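Local atomic coordinates of VirX1 (Cyanophage Syn10, PDB entry 6QGM), a protein that iodinates diverse substrates as a marine viral halogenase, probably using a flavin cofactor as tryptophan halogenases do. Residues S230-F244 against G329-G343. Numbering follows the deposited sequence.
Sequences SLLLGEFMGEAFSPF and GHGKRTRAWVNNCVG
Arg333 reaches from strand 331-333 into the bend between helix 231-236 and strand 241-243, where NH1 donates a hydrogen bond to Glu239 O (2.8 Å), nearly in line with that carbonyl. Its guanidinium is sandwiched, Gly234 CA against one face and Phe241 CB against the other. The bare CA of Gly234 lets the group lie close to the helix. Next to it, Glu239 turns its carboxylate onto the loop that follows the strand. Arg335 forms a side-on salt bridge with it, NH2 to OE1 and NE to OE2 (both 3.1 Å); the NE bond is almost straight (173°) but meets OE2 from above the carboxylate plane, the two flat groups being inclined by 54°. Val338 CG2 lies over one face of the Arg335 guanidinium.

Strands 241-243 and 331-333 run antiparallel as part of a small three-stranded sheet, with Ser242 and Lys332 as the hydrogen-bonded pair and Phe244 N bonded to His330 O (2.9 Å). The Phe244 ring closes this ladder with a CH-pi contact: Gly331 CA sits 3.5 Å from the ring centroid. Helix 231-236 meanwhile packs across strand 341-343, the last but one of the large sheet of the Rossmann-type fold, with 337-338 outermost. The trans chi1 of Leu233 (180°) carries its two methyls to the second segment: CD1 to Val338 CG2 (3.7 Å) and CD2 to the carbonyls of Arg335 and Ala336, while Cys341 SG touches Leu232 CB.

Outside the two segments, Asp224 OD2 accepts from the backbone N of Leu232 and Leu233 in the first turn of the helix, and Lys332 NZ forms salt bridges with Asp393 and Asp397 on helix 382-408.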
loop_
_atom_site.group_PDB
_atom_site.type_symbol
_atom_site.label_atom_id
_atom_site.label_comp_id
_atom_site.label_asym_id
_atom_site.label_seq_id
_atom_site.Cartn_x
_atom_site.Cartn_y
_atom_site.Cartn_z
ATOM N N SER B 230 20.080 -28.400 -10.019
ATOM C CA SER B 230 19.318 -27.489 -10.908
ATOM C C SER B 230 19.864 -27.630 -12.327
ATOM O O SER B 230 20.281 -26.610 -12.903
ATOM C CB SER B 230 19.366 -26.054 -10.422
ATOM O OG SER B 230 18.441 -25.258 -11.143
ATOM N N LEU B 231 19.877 -28.857 -12.861
ATOM C CA LEU B 231 20.523 -29.184 -14.160
ATOM C C LEU B 231 19.858 -28.420 -15.308
ATOM O O LEU B 231 20.582 -27.936 -16.162
ATOM C CB LEU B 231 20.464 -30.694 -14.387
ATOM C CG LEU B 231 21.209 -31.173 -15.624
ATOM C CD1 LEU B 231 22.719 -30.923 -15.463
ATOM C CD2 LEU B 231 20.891 -32.643 -15.928
ATOM N N LEU B 232 18.530 -28.339 -15.350
ATOM C CA LEU B 232 17.778 -27.753 -16.503
ATOM C C LEU B 232 17.642 -26.234 -16.326
ATOM O O LEU B 232 17.970 -25.500 -17.261
ATOM C CB LEU B 232 16.412 -28.435 -16.642
ATOM C CG LEU B 232 16.380 -29.660 -17.561
ATOM C CD1 LEU B 232 17.412 -30.714 -17.174
ATOM C CD2 LEU B 232 14.982 -30.261 -17.586
ATOM N N LEU B 233 17.191 -25.775 -15.160
ATOM C CA LEU B 233 16.912 -24.337 -14.914
ATOM C C LEU B 233 18.235 -23.582 -14.778
ATOM O O LEU B 233 18.484 -22.642 -15.575
ATOM C CB LEU B 233 16.046 -24.194 -13.658
ATOM C CG LEU B 233 15.679 -22.762 -13.279
ATOM C CD1 LEU B 233 15.137 -22.003 -14.482
ATOM C CD2 LEU B 233 14.673 -22.730 -12.143
ATOM N N GLY B 234 19.044 -23.993 -13.801
ATOM C CA GLY B 234 20.318 -23.338 -13.436
ATOM C C GLY B 234 21.401 -23.565 -14.487
ATOM O O GLY B 234 21.921 -22.557 -14.984
ATOM N N GLU B 235 21.734 -24.824 -14.802
ATOM C CA GLU B 235 22.868 -25.163 -15.691
ATOM C C GLU B 235 22.457 -24.902 -17.145
ATOM O O GLU B 235 23.003 -23.953 -17.735
ATOM C CB GLU B 235 23.400 -26.587 -15.476
ATOM C CG GLU B 235 24.745 -26.782 -16.198
ATOM C CD GLU B 235 25.439 -28.124 -16.065
ATOM O OE1 GLU B 235 25.720 -28.503 -14.922
ATOM O OE2 GLU B 235 25.726 -28.777 -17.104
ATOM N N PHE B 236 21.542 -25.688 -17.706
ATOM C CA PHE B 236 21.226 -25.687 -19.159
ATOM C C PHE B 236 20.622 -24.338 -19.579
ATOM O O PHE B 236 21.089 -23.831 -20.603
ATOM C CB PHE B 236 20.293 -26.839 -19.541
ATOM C CG PHE B 236 20.848 -28.238 -19.413
ATOM C CD1 PHE B 236 22.196 -28.471 -19.171
ATOM C CD2 PHE B 236 20.012 -29.333 -19.595
ATOM C CE1 PHE B 236 22.688 -29.766 -19.094
ATOM C CE2 PHE B 236 20.507 -30.628 -19.518
ATOM C CZ PHE B 236 21.847 -30.845 -19.270
ATOM N N MET B 237 19.627 -23.802 -18.855
ATOM C CA MET B 237 18.944 -22.518 -19.195
ATOM C C MET B 237 19.723 -21.342 -18.589
ATOM O O MET B 237 19.424 -20.180 -18.937
ATOM C CB MET B 237 17.495 -22.489 -18.697
ATOM C CG MET B 237 16.542 -23.413 -19.467
ATOM S SD MET B 237 16.314 -23.028 -21.226
ATOM C CE MET B 237 16.037 -21.272 -21.061
ATOM N N GLY B 238 20.675 -21.630 -17.703
ATOM C CA GLY B 238 21.630 -20.642 -17.169
ATOM C C GLY B 238 21.002 -19.619 -16.243
ATOM O O GLY B 238 21.549 -18.531 -16.153
ATOM N N GLU B 239 19.918 -19.938 -15.547
ATOM C CA GLU B 239 19.243 -18.941 -14.667
ATOM C C GLU B 239 20.090 -18.708 -13.407
ATOM O O GLU B 239 20.439 -19.680 -12.711
ATOM C CB GLU B 239 17.812 -19.359 -14.313
ATOM C CG GLU B 239 16.951 -18.194 -13.844
ATOM C CD GLU B 239 16.790 -17.058 -14.843
ATOM O OE1 GLU B 239 17.052 -17.280 -16.047
ATOM O OE2 GLU B 239 16.410 -15.952 -14.428
ATOM N N ALA B 240 20.384 -17.437 -13.142
ATOM C CA ALA B 240 21.171 -16.932 -11.994
ATOM C C ALA B 240 20.546 -17.398 -10.680
ATOM O O ALA B 240 19.348 -17.664 -10.665
ATOM C CB ALA B 240 21.221 -15.423 -12.054
ATOM N N PHE B 241 21.334 -17.401 -9.608
ATOM C CA PHE B 241 20.921 -17.776 -8.239
ATOM C C PHE B 241 21.133 -16.593 -7.290
ATOM O O PHE B 241 22.268 -16.177 -7.120
ATOM C CB PHE B 241 21.712 -19.012 -7.808
ATOM C CG PHE B 241 21.333 -19.529 -6.450
ATOM C CD1 PHE B 241 20.169 -20.269 -6.272
ATOM C CD2 PHE B 241 22.125 -19.240 -5.344
ATOM C CE1 PHE B 241 19.807 -20.718 -5.017
ATOM C CE2 PHE B 241 21.754 -19.684 -4.085
ATOM C CZ PHE B 241 20.594 -20.412 -3.936
ATOM N N SER B 242 20.066 -16.076 -6.671
ATOM C CA SER B 242 20.135 -15.070 -5.572
ATOM C C SER B 242 20.238 -15.788 -4.231
ATOM O O SER B 242 19.260 -16.378 -3.784
ATOM C CB SER B 242 18.941 -14.145 -5.560
ATOM O OG SER B 242 18.785 -13.470 -6.792
ATOM N N PRO B 243 21.393 -15.745 -3.531
ATOM C CA PRO B 243 21.504 -16.340 -2.195
ATOM C C PRO B 243 20.790 -15.461 -1.148
ATOM O O PRO B 243 20.595 -14.302 -1.430
ATOM C CB PRO B 243 23.023 -16.403 -1.970
ATOM C CG PRO B 243 23.537 -15.212 -2.730
ATOM C CD PRO B 243 22.649 -15.111 -3.961
ATOM N N PHE B 244 20.424 -16.027 0.008
ATOM C CA PHE B 244 19.768 -15.311 1.133
ATOM C C PHE B 244 20.793 -14.878 2.202
ATOM O O PHE B 244 20.348 -14.491 3.319
ATOM C CB PHE B 244 18.706 -16.192 1.799
ATOM C CG PHE B 244 17.488 -16.519 0.966
ATOM C CD1 PHE B 244 16.864 -15.536 0.215
ATOM C CD2 PHE B 244 16.944 -17.797 0.966
ATOM C CE1 PHE B 244 15.743 -15.833 -0.541
ATOM C CE2 PHE B 244 15.822 -18.088 0.209
ATOM C CZ PHE B 244 15.227 -17.105 -0.544
ATOM N N GLY B 329 21.717 -24.928 -1.552
ATOM C CA GLY B 329 21.419 -23.696 -2.289
ATOM C C GLY B 329 20.443 -22.819 -1.522
ATOM O O GLY B 329 19.263 -22.876 -1.899
ATOM N N HIS B 330 20.914 -22.037 -0.536
ATOM C CA HIS B 330 20.060 -21.233 0.378
ATOM C C HIS B 330 19.700 -19.898 -0.292
ATOM O O HIS B 330 20.402 -18.883 -0.076
ATOM C CB HIS B 330 20.728 -21.038 1.745
ATOM C CG HIS B 330 19.753 -20.815 2.856
ATOM N ND1 HIS B 330 20.121 -20.860 4.170
ATOM C CD2 HIS B 330 18.426 -20.586 2.849
ATOM C CE1 HIS B 330 19.072 -20.638 4.931
ATOM N NE2 HIS B 330 18.020 -20.472 4.146
ATOM N N GLY B 331 18.630 -19.920 -1.084
ATOM C CA GLY B 331 18.263 -18.817 -1.983
ATOM C C GLY B 331 17.244 -19.271 -3.003
ATOM O O GLY B 331 16.532 -20.257 -2.746
ATOM N N LYS B 332 17.192 -18.571 -4.132
ATOM C CA LYS B 332 16.236 -18.817 -5.237
ATOM C C LYS B 332 16.913 -18.438 -6.551
ATOM O O LYS B 332 17.745 -17.510 -6.553
ATOM C CB LYS B 332 14.999 -17.932 -5.075
ATOM C CG LYS B 332 15.348 -16.521 -4.621
ATOM C CD LYS B 332 14.327 -15.482 -4.909
ATOM C CE LYS B 332 14.928 -14.097 -4.821
ATOM N NZ LYS B 332 13.876 -13.050 -4.883
ATOM N N ARG B 333 16.537 -19.119 -7.627
ATOM C CA ARG B 333 16.788 -18.640 -9.001
ATOM C C ARG B 333 16.005 -17.329 -9.181
ATOM O O ARG B 333 14.963 -17.132 -8.502
ATOM C CB ARG B 333 16.366 -19.703 -10.012
ATOM C CG ARG B 333 17.041 -21.053 -9.827
ATOM C CD ARG B 333 18.508 -20.991 -10.193
ATOM N NE ARG B 333 19.287 -22.063 -9.592
ATOM C CZ ARG B 333 20.586 -22.215 -9.779
ATOM N NH1 ARG B 333 21.240 -21.380 -10.570
ATOM N NH2 ARG B 333 21.231 -23.194 -9.185
ATOM N N THR B 334 16.480 -16.460 -10.070
ATOM C CA THR B 334 15.854 -15.138 -10.346
ATOM C C THR B 334 14.495 -15.353 -11.025
ATOM O O THR B 334 13.701 -14.412 -11.051
ATOM C CB THR B 334 16.831 -14.253 -11.137
ATOM O OG1 THR B 334 17.174 -14.899 -12.361
ATOM C CG2 THR B 334 18.112 -13.996 -10.380
ATOM N N ARG B 335 14.263 -16.553 -11.568
ATOM C CA ARG B 335 12.981 -16.967 -12.180
ATOM C C ARG B 335 12.846 -18.482 -12.075
ATOM O O ARG B 335 13.872 -19.178 -12.182
ATOM C CB ARG B 335 12.926 -16.584 -13.655
ATOM C CG ARG B 335 12.687 -15.105 -13.906
ATOM C CD ARG B 335 12.604 -14.806 -15.390
ATOM N NE ARG B 335 13.833 -15.201 -16.052
ATOM C CZ ARG B 335 14.008 -15.242 -17.363
ATOM N NH1 ARG B 335 13.047 -14.854 -18.181
ATOM N NH2 ARG B 335 15.164 -15.632 -17.858
ATOM N N ALA B 336 11.613 -18.964 -11.916
ATOM C CA ALA B 336 11.262 -20.398 -11.824
ATOM C C ALA B 336 10.938 -20.944 -13.221
ATOM O O ALA B 336 11.376 -22.077 -13.544
ATOM C CB ALA B 336 10.091 -20.547 -10.900
ATOM N N TRP B 337 10.189 -20.163 -14.011
ATOM C CA TRP B 337 9.777 -20.509 -15.393
ATOM C C TRP B 337 10.611 -19.695 -16.379
ATOM O O TRP B 337 10.408 -18.475 -16.454
ATOM C CB TRP B 337 8.284 -20.249 -15.565
ATOM C CG TRP B 337 7.657 -21.010 -16.693
ATOM C CD1 TRP B 337 8.242 -21.405 -17.863
ATOM C CD2 TRP B 337 6.293 -21.452 -16.752
ATOM N NE1 TRP B 337 7.336 -22.065 -18.645
ATOM C CE2 TRP B 337 6.132 -22.114 -17.989
ATOM C CE3 TRP B 337 5.205 -21.362 -15.881
ATOM C CZ2 TRP B 337 4.916 -22.680 -18.375
ATOM C CZ3 TRP B 337 4.010 -21.925 -16.265
ATOM C CH2 TRP B 337 3.860 -22.557 -17.501
ATOM N N VAL B 338 11.541 -20.354 -17.070
ATOM C CA VAL B 338 12.447 -19.727 -18.074
ATOM C C VAL B 338 12.295 -20.511 -19.376
ATOM O O VAL B 338 12.489 -21.747 -19.340
ATOM C CB VAL B 338 13.906 -19.744 -17.585
ATOM C CG1 VAL B 338 14.867 -19.254 -18.650
ATOM C CG2 VAL B 338 14.068 -18.952 -16.308
ATOM N N ASN B 339 11.986 -19.826 -20.475
ATOM C CA ASN B 339 11.622 -20.467 -21.761
ATOM C C ASN B 339 10.656 -21.604 -21.448
ATOM O O ASN B 339 9.727 -21.346 -20.652
ATOM C CB ASN B 339 12.886 -20.866 -22.520
ATOM C CG ASN B 339 13.682 -19.643 -22.882
ATOM O OD1 ASN B 339 14.797 -19.475 -22.425
ATOM N ND2 ASN B 339 13.070 -18.749 -23.639
ATOM N N ASN B 340 10.906 -22.805 -21.981
ATOM C CA ASN B 340 9.989 -23.968 -21.892
ATOM C C ASN B 340 10.463 -24.927 -20.790
ATOM O O ASN B 340 10.266 -26.141 -20.954
ATOM C CB ASN B 340 9.848 -24.655 -23.253
ATOM C CG ASN B 340 11.117 -25.303 -23.742
ATOM O OD1 ASN B 340 12.221 -24.868 -23.412
ATOM N ND2 ASN B 340 10.967 -26.366 -24.518
ATOM N N CYS B 341 11.025 -24.391 -19.703
ATOM C CA CYS B 341 11.540 -25.162 -18.541
ATOM C C CYS B 341 11.073 -24.501 -17.236
ATOM O O CYS B 341 11.205 -23.263 -17.132
ATOM C CB CYS B 341 13.058 -25.245 -18.586
ATOM S SG CYS B 341 13.801 -25.724 -17.000
ATOM N N VAL B 342 10.549 -25.293 -16.286
ATOM C CA VAL B 342 10.061 -24.834 -14.950
ATOM C C VAL B 342 10.844 -25.551 -13.859
ATOM O O VAL B 342 10.875 -26.782 -13.899
ATOM C CB VAL B 342 8.559 -25.106 -14.744
ATOM C CG1 VAL B 342 8.049 -24.490 -13.455
ATOM C CG2 VAL B 342 7.733 -24.617 -15.911
ATOM N N GLY B 343 11.383 -24.800 -12.902
ATOM C CA GLY B 343 11.977 -25.331 -11.664
ATOM C C GLY B 343 10.907 -25.632 -10.634
ATOM O O GLY B 343 10.106 -24.714 -10.324
#